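Local coordinates for protein insulinase family protease (Yersinia pestis, PDB 3GO9) that belongs to the insulinase (M16) peptidase family, is a predicted protease, and binds zinc ions in the crystal, at residues A[75-80]-A[150-155]; A[265-270]-A[336-341]; A[315-320]-A[332-337]. All blocks are in the same frame, centred on the assembly; numbering follows the deposited sequence. Where two conformers were deposited one is given.

From the N terminus, contact 1 comes first: it closes a loop of 69 residues by joining helix 70-80 to the end of helix 146-153, within the insulinase-like part of the chain. The chain leaves this region before contact 2 opens at 265-270. Contact 2 brings the start of strand 267-276 against the exit of strand 327-336, with 65 residues between. Contact 3, the hairpin 316-324/327-336, has only 11 residues between its segments; its loop lies within that of contact 2, and both share T336 and P337. These two contacts belong to one five-stranded sheet, their centres 8 Å apart, whereas contact 1 lies about 41 to 42 Å from both, centre to centre.

Contact 1. Residues A[75-80]-A[150-155]; sequences PRLALM and NAALNT
The helix that in M16 peptidases carries the inverted zinc-binding motif HxxEH meets helix 146-153 here, with R76 and M80 of the first packing on A152 of the second and on T155 of the loop that follows. In this protein the motif reads HLLPR, so P75 and R76 stand where the glutamate and the second histidine are expected. R76 NH2 forms a salt bridge with D158, which binds a zinc ion together with H72, and this places R76 in the second shell of that zinc.

R76 starts with CG anti to the backbone N (chi1 -163°) and bends at chi3, and its far end reaches the last turn of helix 146-153. NH1 donates to the carbonyl O of A152 at 2.9 Å, with an N-H...O angle of 151°. The acceptor lies in the guanidinium plane, while the donor is tilted from the carbonyl plane. A helix-end carbonyl would be expected to favour the positive group. The hydroxyl of T155 sits 3.2 Å from NH1 by its OG1, at too poor an angle to bond, and is engaged by T157 O instead. A water bridges the same two residues, accepting a weak bond from NH1 and donating to T155 O at 2.7 Å.

Beside this polar end the helices touch through apolar groups. A152 CB is wedged between L77 CD2, at 3.6 Å, and R76 CD, at 3.8 Å. M80, a selenomethionine, is turned at chi2 (-64°), which lays its selenium beside the A151-A152 peptide, where SE is 3.8 Å from A152 N and equally close to T155 CG2.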
loop_
_atom_site.group_PDB
_atom_site.type_symbol
_atom_site.label_atom_id
_atom_site.label_comp_id
_atom_site.label_asym_id
_atom_site.label_seq_id
_atom_site.Cartn_x
_atom_site.Cartn_y
_atom_site.Cartn_z
ATOM N N PRO A 75 -7.873 17.157 -9.063
ATOM C CA PRO A 75 -6.484 17.201 -9.465
ATOM C C PRO A 75 -6.263 17.398 -10.947
ATOM O O PRO A 75 -5.201 17.937 -11.331
ATOM C CB PRO A 75 -5.931 15.838 -9.005
ATOM C CG PRO A 75 -7.060 15.071 -8.588
ATOM C CD PRO A 75 -8.210 15.897 -8.378
ATOM N N ARG A 76 -7.229 17.000 -11.789
ATOM C CA ARG A 76 -7.064 17.244 -13.211
ATOM C C ARG A 76 -7.062 18.772 -13.500
ATOM O O ARG A 76 -6.368 19.274 -14.395
ATOM C CB ARG A 76 -8.183 16.554 -13.988
ATOM C CG ARG A 76 -7.803 16.431 -15.467
ATOM C CD ARG A 76 -8.923 15.809 -16.264
ATOM N NE ARG A 76 -9.215 14.413 -15.944
ATOM C CZ ARG A 76 -9.967 13.652 -16.735
ATOM N NH1 ARG A 76 -10.487 14.163 -17.850
ATOM N NH2 ARG A 76 -10.244 12.386 -16.412
ATOM N N LEU A 77 -7.834 19.518 -12.729
ATOM C CA LEU A 77 -7.856 20.982 -12.855
ATOM C C LEU A 77 -6.439 21.601 -12.645
ATOM O O LEU A 77 -6.046 22.492 -13.404
ATOM C CB LEU A 77 -8.904 21.608 -11.917
ATOM C CG LEU A 77 -10.295 21.103 -12.090
ATOM C CD1 LEU A 77 -11.223 21.829 -11.041
ATOM C CD2 LEU A 77 -10.862 21.280 -13.520
ATOM N N ALA A 78 -5.743 21.105 -11.632
ATOM C CA ALA A 78 -4.437 21.531 -11.233
ATOM C C ALA A 78 -3.412 21.319 -12.367
ATOM O O ALA A 78 -2.378 22.000 -12.408
ATOM C CB ALA A 78 -3.967 20.801 -9.912
ATOM N N LEU A 79 -3.716 20.404 -13.301
ATOM C CA LEU A 79 -2.869 20.185 -14.493
ATOM C C LEU A 79 -3.292 21.038 -15.673
ATOM O O LEU A 79 -2.550 21.174 -16.645
ATOM C CB LEU A 79 -2.880 18.708 -14.915
ATOM C CG LEU A 79 -2.373 17.758 -13.862
ATOM C CD1 LEU A 79 -2.650 16.222 -14.176
ATOM C CD2 LEU A 79 -0.848 17.955 -13.603
HETATM N N MSE A 80 -4.498 21.589 -15.671
HETATM C CA MSE A 80 -4.922 22.468 -16.748
HETATM C C MSE A 80 -4.291 23.820 -16.557
HETATM O O MSE A 80 -3.846 24.446 -17.515
HETATM C CB MSE A 80 -6.441 22.632 -16.755
HETATM C CG MSE A 80 -7.222 21.377 -16.864
HETATM SE SE MSE A 80 -6.944 20.412 -18.542
HETATM C CE MSE A 80 -5.512 19.357 -18.128
ATOM N N ASN A 150 -14.301 22.818 -18.219
ATOM C CA ASN A 150 -14.509 22.459 -19.613
ATOM C C ASN A 150 -13.242 21.867 -20.212
ATOM O O ASN A 150 -13.288 20.812 -20.820
ATOM C CB ASN A 150 -14.977 23.704 -20.377
ATOM C CG ASN A 150 -15.414 23.403 -21.793
ATOM O OD1 ASN A 150 -16.189 22.478 -22.054
ATOM N ND2 ASN A 150 -14.934 24.236 -22.735
ATOM N N ALA A 151 -12.090 22.493 -19.954
ATOM C CA ALA A 151 -10.837 21.992 -20.497
ATOM C C ALA A 151 -10.521 20.589 -19.972
ATOM O O ALA A 151 -10.133 19.703 -20.727
ATOM C CB ALA A 151 -9.721 22.965 -20.198
ATOM N N ALA A 152 -10.710 20.384 -18.678
ATOM C CA ALA A 152 -10.456 19.102 -18.053
ATOM C C ALA A 152 -11.334 17.977 -18.624
ATOM O O ALA A 152 -10.889 16.836 -18.790
ATOM C CB ALA A 152 -10.651 19.230 -16.474
ATOM N N LEU A 153 -12.571 18.293 -18.928
ATOM C CA LEU A 153 -13.512 17.287 -19.400
ATOM C C LEU A 153 -13.258 16.945 -20.861
ATOM O O LEU A 153 -13.761 15.939 -21.349
ATOM C CB LEU A 153 -14.944 17.807 -19.220
ATOM C CG LEU A 153 -15.290 17.879 -17.731
ATOM C CD1 LEU A 153 -16.652 18.486 -17.501
ATOM C CD2 LEU A 153 -15.226 16.520 -17.065
ATOM N N ASN A 154 -12.499 17.798 -21.550
ATOM C CA ASN A 154 -12.189 17.589 -22.968
ATOM C C ASN A 154 -10.758 17.052 -23.224
ATOM O O ASN A 154 -10.306 17.050 -24.352
ATOM C CB ASN A 154 -12.446 18.878 -23.732
ATOM C CG ASN A 154 -13.915 19.110 -23.956
ATOM O OD1 ASN A 154 -14.497 18.456 -24.802
ATOM N ND2 ASN A 154 -14.541 19.978 -23.155
ATOM N N THR A 155 -10.054 16.567 -22.194
ATOM C CA THR A 155 -8.731 15.921 -22.424
ATOM C C THR A 155 -8.835 14.528 -23.075
ATOM O O THR A 155 -9.748 13.750 -22.798
ATOM C CB THR A 155 -7.864 15.860 -21.121
ATOM O OG1 THR A 155 -8.454 14.952 -20.152
ATOM C CG2 THR A 155 -7.739 17.266 -20.482
HETATM O O HOH W 1 -10.667 12.548 -20.538
#

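Contact 2. Residues A[265-270]-A[336-341]; sequences AQDTLS and TPVENL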
loop_
_atom_site.group_PDB
_atom_site.type_symbol
_atom_site.label_atom_id
_atom_site.label_comp_id
_atom_site.label_asym_id
_atom_site.label_seq_id
_atom_site.Cartn_x
_atom_site.Cartn_y
_atom_site.Cartn_z
ATOM N N ALA A 265 -5.233 -14.806 -18.792
ATOM C CA ALA A 265 -4.875 -15.819 -19.829
ATOM C C ALA A 265 -5.322 -17.221 -19.440
ATOM O O ALA A 265 -5.727 -18.047 -20.277
ATOM C CB ALA A 265 -3.375 -15.820 -20.134
ATOM N N GLN A 266 -5.244 -17.499 -18.140
ATOM C CA GLN A 266 -5.558 -18.827 -17.616
ATOM C C GLN A 266 -6.130 -18.645 -16.218
ATOM O O GLN A 266 -6.257 -17.514 -15.758
ATOM C CB GLN A 266 -4.327 -19.739 -17.605
ATOM C CG GLN A 266 -3.173 -19.311 -16.755
ATOM C CD GLN A 266 -2.308 -18.179 -17.356
ATOM O OE1 GLN A 266 -1.517 -18.405 -18.302
ATOM N NE2 GLN A 266 -2.429 -16.970 -16.782
ATOM N N ASP A 267 -6.501 -19.735 -15.557
ATOM C CA ASP A 267 -7.097 -19.604 -14.201
ATOM C C ASP A 267 -6.065 -19.122 -13.199
ATOM O O ASP A 267 -4.889 -19.416 -13.324
ATOM C CB ASP A 267 -7.672 -20.937 -13.686
ATOM C CG ASP A 267 -8.914 -21.394 -14.428
ATOM O OD1 ASP A 267 -9.363 -20.688 -15.339
ATOM O OD2 ASP A 267 -9.439 -22.487 -14.117
ATOM N N THR A 268 -6.528 -18.433 -12.155
ATOM C CA THR A 268 -5.741 -18.338 -10.933
ATOM C C THR A 268 -6.638 -18.789 -9.807
ATOM O O THR A 268 -7.663 -18.175 -9.584
ATOM C CB THR A 268 -5.261 -16.910 -10.638
ATOM O OG1 THR A 268 -4.366 -16.508 -11.700
ATOM C CG2 THR A 268 -4.543 -16.853 -9.320
ATOM N N LEU A 269 -6.297 -19.878 -9.138
ATOM C CA LEU A 269 -6.928 -20.201 -7.881
ATOM C C LEU A 269 -6.144 -19.583 -6.743
ATOM O O LEU A 269 -4.945 -19.864 -6.581
ATOM C CB LEU A 269 -6.968 -21.749 -7.696
ATOM C CG LEU A 269 -7.520 -22.191 -6.333
ATOM C CD1 LEU A 269 -8.989 -21.738 -6.247
ATOM C CD2 LEU A 269 -7.430 -23.691 -6.147
ATOM N N SER A 270 -6.819 -18.751 -5.938
ATOM C CA SER A 270 -6.183 -18.114 -4.795
ATOM C C SER A 270 -6.708 -18.789 -3.523
ATOM O O SER A 270 -7.910 -19.016 -3.382
ATOM C CB SER A 270 -6.403 -16.609 -4.784
ATOM O OG SER A 270 -5.789 -16.011 -5.968
ATOM N N THR A 336 -2.763 -21.467 -13.349
ATOM C CA THR A 336 -2.855 -22.755 -13.992
ATOM C C THR A 336 -3.919 -22.771 -15.069
ATOM O O THR A 336 -4.986 -22.174 -14.896
ATOM C CB THR A 336 -3.196 -23.862 -12.971
ATOM O OG1 THR A 336 -3.415 -25.104 -13.663
ATOM C CG2 THR A 336 -4.443 -23.478 -12.122
ATOM N N PRO A 337 -3.643 -23.461 -16.194
ATOM C CA PRO A 337 -4.763 -23.761 -17.088
ATOM C C PRO A 337 -5.838 -24.536 -16.342
ATOM O O PRO A 337 -5.547 -25.334 -15.450
ATOM C CB PRO A 337 -4.122 -24.622 -18.207
ATOM C CG PRO A 337 -2.687 -24.343 -18.118
ATOM C CD PRO A 337 -2.411 -24.130 -16.630
ATOM N N VAL A 338 -7.079 -24.298 -16.717
ATOM C CA VAL A 338 -8.206 -24.997 -16.121
ATOM C C VAL A 338 -8.088 -26.548 -16.194
ATOM O O VAL A 338 -8.482 -27.267 -15.220
ATOM C CB VAL A 338 -9.525 -24.483 -16.694
ATOM C CG1 VAL A 338 -9.712 -24.856 -18.210
ATOM C CG2 VAL A 338 -10.684 -25.007 -15.878
ATOM N N GLU A 339 -7.483 -27.049 -17.274
ATOM C CA GLU A 339 -7.281 -28.481 -17.488
ATOM C C GLU A 339 -6.368 -29.098 -16.427
ATOM O O GLU A 339 -6.415 -30.297 -16.181
ATOM C CB GLU A 339 -6.689 -28.709 -18.882
ATOM C CG GLU A 339 -7.673 -28.418 -20.025
ATOM C CD GLU A 339 -7.770 -26.951 -20.483
ATOM O OE1 GLU A 339 -7.128 -26.033 -19.899
ATOM O OE2 GLU A 339 -8.538 -26.720 -21.449
ATOM N N ASN A 340 -5.528 -28.268 -15.810
ATOM C CA ASN A 340 -4.578 -28.716 -14.790
ATOM C C ASN A 340 -4.938 -28.227 -13.384
ATOM O O ASN A 340 -4.209 -28.483 -12.446
ATOM C CB ASN A 340 -3.191 -28.182 -15.127
ATOM C CG ASN A 340 -2.732 -28.552 -16.525
ATOM O OD1 ASN A 340 -2.438 -27.678 -17.340
ATOM N ND2 ASN A 340 -2.656 -29.825 -16.800
ATOM N N LEU A 341 -6.075 -27.557 -13.236
ATOM C CA LEU A 341 -6.492 -26.968 -11.964
ATOM C C LEU A 341 -6.571 -27.948 -10.795
ATOM O O LEU A 341 -5.958 -27.705 -9.756
ATOM C CB LEU A 341 -7.844 -26.297 -12.144
ATOM C CG LEU A 341 -8.459 -25.629 -10.912
ATOM C CD1 LEU A 341 -7.641 -24.516 -10.246
ATOM C CD2 LEU A 341 -9.854 -25.069 -11.304
HETATM O O HOH W 2 -7.497 -21.715 -17.953
#
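D267 and T336 form an antiparallel hydrogen-bonded pair at the place where two neighbouring inner strands of the five-stranded sheet part company. T336 N donates to D267 O at 3.0 Å along a nearly straight line (169°), and just beyond it the segment 336-341 turns off toward helix 341-358.

The D267 side chain sets the character of the contact. Chi1 (-69°) sets CG anti to the carbonyl carbon, and the side chain crosses V338 obliquely. OD2 rests against V338, 3.3 Å from CB, with CG2 of the same residue just as near. L341 CD2 also approaches OD2, so this oxygen lies among aliphatic groups. OD1 is close to the carboxylate of E449, a proximity of like charges that might raise the pKa of one of the two acids. A water accepts from V338 N at 2.9 Å and, weakly, from D267 N.

Two residues along the strand, L269 meets L341, their side chains crossing at about a right angle. Both have CG anti to the backbone N, and L341 CD1 comes to rest 3.8 Å from L269 CB. Q266 CB approaches T336 O at 3.7 Å, and the chain then bends away at chi2.

The turn itself is braced at P337 O, which accepts from T336 OG1 at 2.8 Å and from N340 N at 3.0 Å, the two donors arriving from opposite faces of the carbonyl plane. N344 of helix 341-358 also bonds T336 OG1. Strand 267-276 runs between strands 327-336 and 440-446, with D267 and L269 also touching L443 of the latter, while 336-341 leads from strand 327-336 into helix 341-358.

Contact 3. Residues A[315-320]-A[332-337]; sequences LKLGFD and IHLNTP. With ZN (zinc ion), chain E.
A beta hairpin, strands 316-324 and 327-336, sets D320 and H333 on a shared zinc ion. Their side chains cross at about a right angle, the carboxylate and imidazole planes turned 56° apart. D320 chelates the metal unevenly, OD2 at 1.9 Å and OD1 at 2.4 Å, and H333 NE2 binds at 2.1 Å. D320 OD2 sits at the edge of the imidazole, in its plane. Across the ring H333 ND1 is hydrogen-bonded to S270 OG of the next strand, which would fix the ring's rotation.

The G318/H333 and K316/N335 pairs are hydrogen-bonded, G318 N reaching H333 O at 2.8 Å. K316 and N335 lie side by side, pointing the same way from the face that carries H333. The other face is apolar. L317 and L334 also run alongside one another, L317 CD2 lying 4.0 Å from L334 CG, and L317 packs on helix 283-309. F319, with CG anti to its backbone N (chi1 -171°), lies aslant I332 and presents its ring edge to I332 CG1, 3.5 Å from CD1; its ring also meets that of F300. Just past D320, the disulfide C321-C330 ties the same two strands. Two waters complete the zinc shell of five ligand atoms, each with its oxygen 2.1 Å from the metal.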
loop_
_atom_site.group_PDB
_atom_site.type_symbol
_atom_site.label_atom_id
_atom_site.label_comp_id
_atom_site.label_asym_id
_atom_site.label_seq_id
_atom_site.Cartn_x
_atom_site.Cartn_y
_atom_site.Cartn_z
ATOM N N LEU A 315 2.029 -25.109 -13.827
ATOM C CA LEU A 315 1.782 -24.381 -12.567
ATOM C C LEU A 315 2.765 -23.264 -12.361
ATOM O O LEU A 315 3.974 -23.542 -12.382
ATOM C CB LEU A 315 1.882 -25.319 -11.376
ATOM C CG LEU A 315 1.575 -24.721 -10.004
ATOM C CD1 LEU A 315 0.261 -23.914 -9.962
ATOM C CD2 LEU A 315 1.572 -25.823 -8.953
ATOM N N LYS A 316 2.282 -22.028 -12.135
ATOM C CA LYS A 316 3.104 -20.944 -11.605
ATOM C C LYS A 316 2.494 -20.445 -10.296
ATOM O O LYS A 316 1.290 -20.200 -10.232
ATOM C CB LYS A 316 3.199 -19.768 -12.573
ATOM C CG LYS A 316 3.845 -20.104 -13.907
ATOM C CD LYS A 316 3.582 -18.922 -14.834
ATOM C CE LYS A 316 4.688 -18.725 -15.845
ATOM N NZ LYS A 316 4.794 -17.276 -16.114
ATOM N N LEU A 317 3.333 -20.239 -9.299
ATOM C CA LEU A 317 2.876 -19.909 -7.962
ATOM C C LEU A 317 3.257 -18.505 -7.634
ATOM O O LEU A 317 4.371 -18.051 -7.991
ATOM C CB LEU A 317 3.542 -20.797 -6.938
ATOM C CG LEU A 317 3.199 -22.253 -7.007
ATOM C CD1 LEU A 317 3.951 -22.931 -5.886
ATOM C CD2 LEU A 317 1.693 -22.443 -6.898
ATOM N N GLY A 318 2.349 -17.825 -6.941
ATOM C CA GLY A 318 2.541 -16.466 -6.484
ATOM C C GLY A 318 2.189 -16.393 -5.008
ATOM O O GLY A 318 1.488 -17.236 -4.512
ATOM N N PHE A 319 2.772 -15.453 -4.288
ATOM C CA PHE A 319 2.421 -15.283 -2.876
ATOM C C PHE A 319 2.509 -13.833 -2.448
ATOM O O PHE A 319 3.476 -13.126 -2.780
ATOM C CB PHE A 319 3.338 -16.103 -2.001
ATOM C CG PHE A 319 2.905 -16.145 -0.567
ATOM C CD1 PHE A 319 1.744 -16.809 -0.202
ATOM C CD2 PHE A 319 3.628 -15.503 0.422
ATOM C CE1 PHE A 319 1.312 -16.844 1.117
ATOM C CE2 PHE A 319 3.197 -15.545 1.740
ATOM C CZ PHE A 319 2.031 -16.212 2.074
ATOM N N ASP A 320 1.536 -13.354 -1.697
ATOM C CA ASP A 320 1.694 -11.989 -1.213
ATOM C C ASP A 320 0.809 -11.767 -0.044
ATOM O O ASP A 320 -0.114 -12.563 0.208
ATOM C CB ASP A 320 1.371 -10.972 -2.308
ATOM C CG ASP A 320 0.009 -11.178 -2.910
ATOM O OD1 ASP A 320 -0.997 -11.128 -2.203
ATOM O OD2 ASP A 320 -0.069 -11.367 -4.129
ATOM N N ILE A 332 -2.024 -17.335 -1.430
ATOM C CA ILE A 332 -1.222 -18.197 -2.314
ATOM C C ILE A 332 -1.963 -18.276 -3.605
ATOM O O ILE A 332 -3.103 -18.714 -3.659
ATOM C CB ILE A 332 -1.036 -19.621 -1.748
ATOM C CG1 ILE A 332 -0.497 -19.499 -0.341
ATOM C CG2 ILE A 332 -0.231 -20.464 -2.754
ATOM C CD1 ILE A 332 -0.541 -20.776 0.483
ATOM N N HIS A 333 -1.286 -17.883 -4.689
ATOM C CA HIS A 333 -1.904 -17.892 -5.984
ATOM C C HIS A 333 -1.356 -19.021 -6.840
ATOM O O HIS A 333 -0.133 -19.182 -6.996
ATOM C CB HIS A 333 -1.595 -16.609 -6.728
ATOM C CG HIS A 333 -2.015 -15.374 -6.019
ATOM N ND1 HIS A 333 -3.331 -15.092 -5.746
ATOM C CD2 HIS A 333 -1.303 -14.285 -5.642
ATOM C CE1 HIS A 333 -3.413 -13.902 -5.185
ATOM N NE2 HIS A 333 -2.197 -13.396 -5.098
ATOM N N LEU A 334 -2.263 -19.809 -7.397
ATOM C CA LEU A 334 -1.929 -20.882 -8.296
ATOM C C LEU A 334 -2.388 -20.504 -9.668
ATOM O O LEU A 334 -3.558 -20.558 -9.979
ATOM C CB LEU A 334 -2.637 -22.184 -7.894
ATOM C CG LEU A 334 -2.245 -22.917 -6.629
ATOM C CD1 LEU A 334 -2.482 -22.085 -5.370
ATOM C CD2 LEU A 334 -3.000 -24.270 -6.570
ATOM N N ASN A 335 -1.431 -20.164 -10.537
ATOM C CA ASN A 335 -1.780 -19.791 -11.903
ATOM C C ASN A 335 -1.657 -21.048 -12.753
ATOM O O ASN A 335 -0.583 -21.669 -12.797
ATOM C CB ASN A 335 -0.869 -18.661 -12.427
ATOM C CG ASN A 335 -1.214 -18.242 -13.859
ATOM O OD1 ASN A 335 -2.171 -17.483 -14.096
ATOM N ND2 ASN A 335 -0.471 -18.784 -14.822
ATOM N N THR A 336 -2.763 -21.467 -13.349
ATOM C CA THR A 336 -2.855 -22.755 -13.992
ATOM C C THR A 336 -3.919 -22.771 -15.069
ATOM O O THR A 336 -4.986 -22.174 -14.896
ATOM C CB THR A 336 -3.196 -23.862 -12.971
ATOM O OG1 THR A 336 -3.415 -25.104 -13.663
ATOM C CG2 THR A 336 -4.443 -23.478 -12.122
ATOM N N PRO A 337 -3.643 -23.461 -16.194
ATOM C CA PRO A 337 -4.763 -23.761 -17.088
ATOM C C PRO A 337 -5.838 -24.536 -16.342
ATOM O O PRO A 337 -5.547 -25.334 -15.450
ATOM C CB PRO A 337 -4.122 -24.622 -18.207
ATOM C CG PRO A 337 -2.687 -24.343 -18.118
ATOM C CD PRO A 337 -2.411 -24.130 -16.630
HETATM ZN ZN ZN E . -2.002 -11.411 -4.320
HETATM O O HOH W 3 -3.834 -10.736 -3.608
HETATM O O HOH W 4 -1.591 -10.252 -6.019
#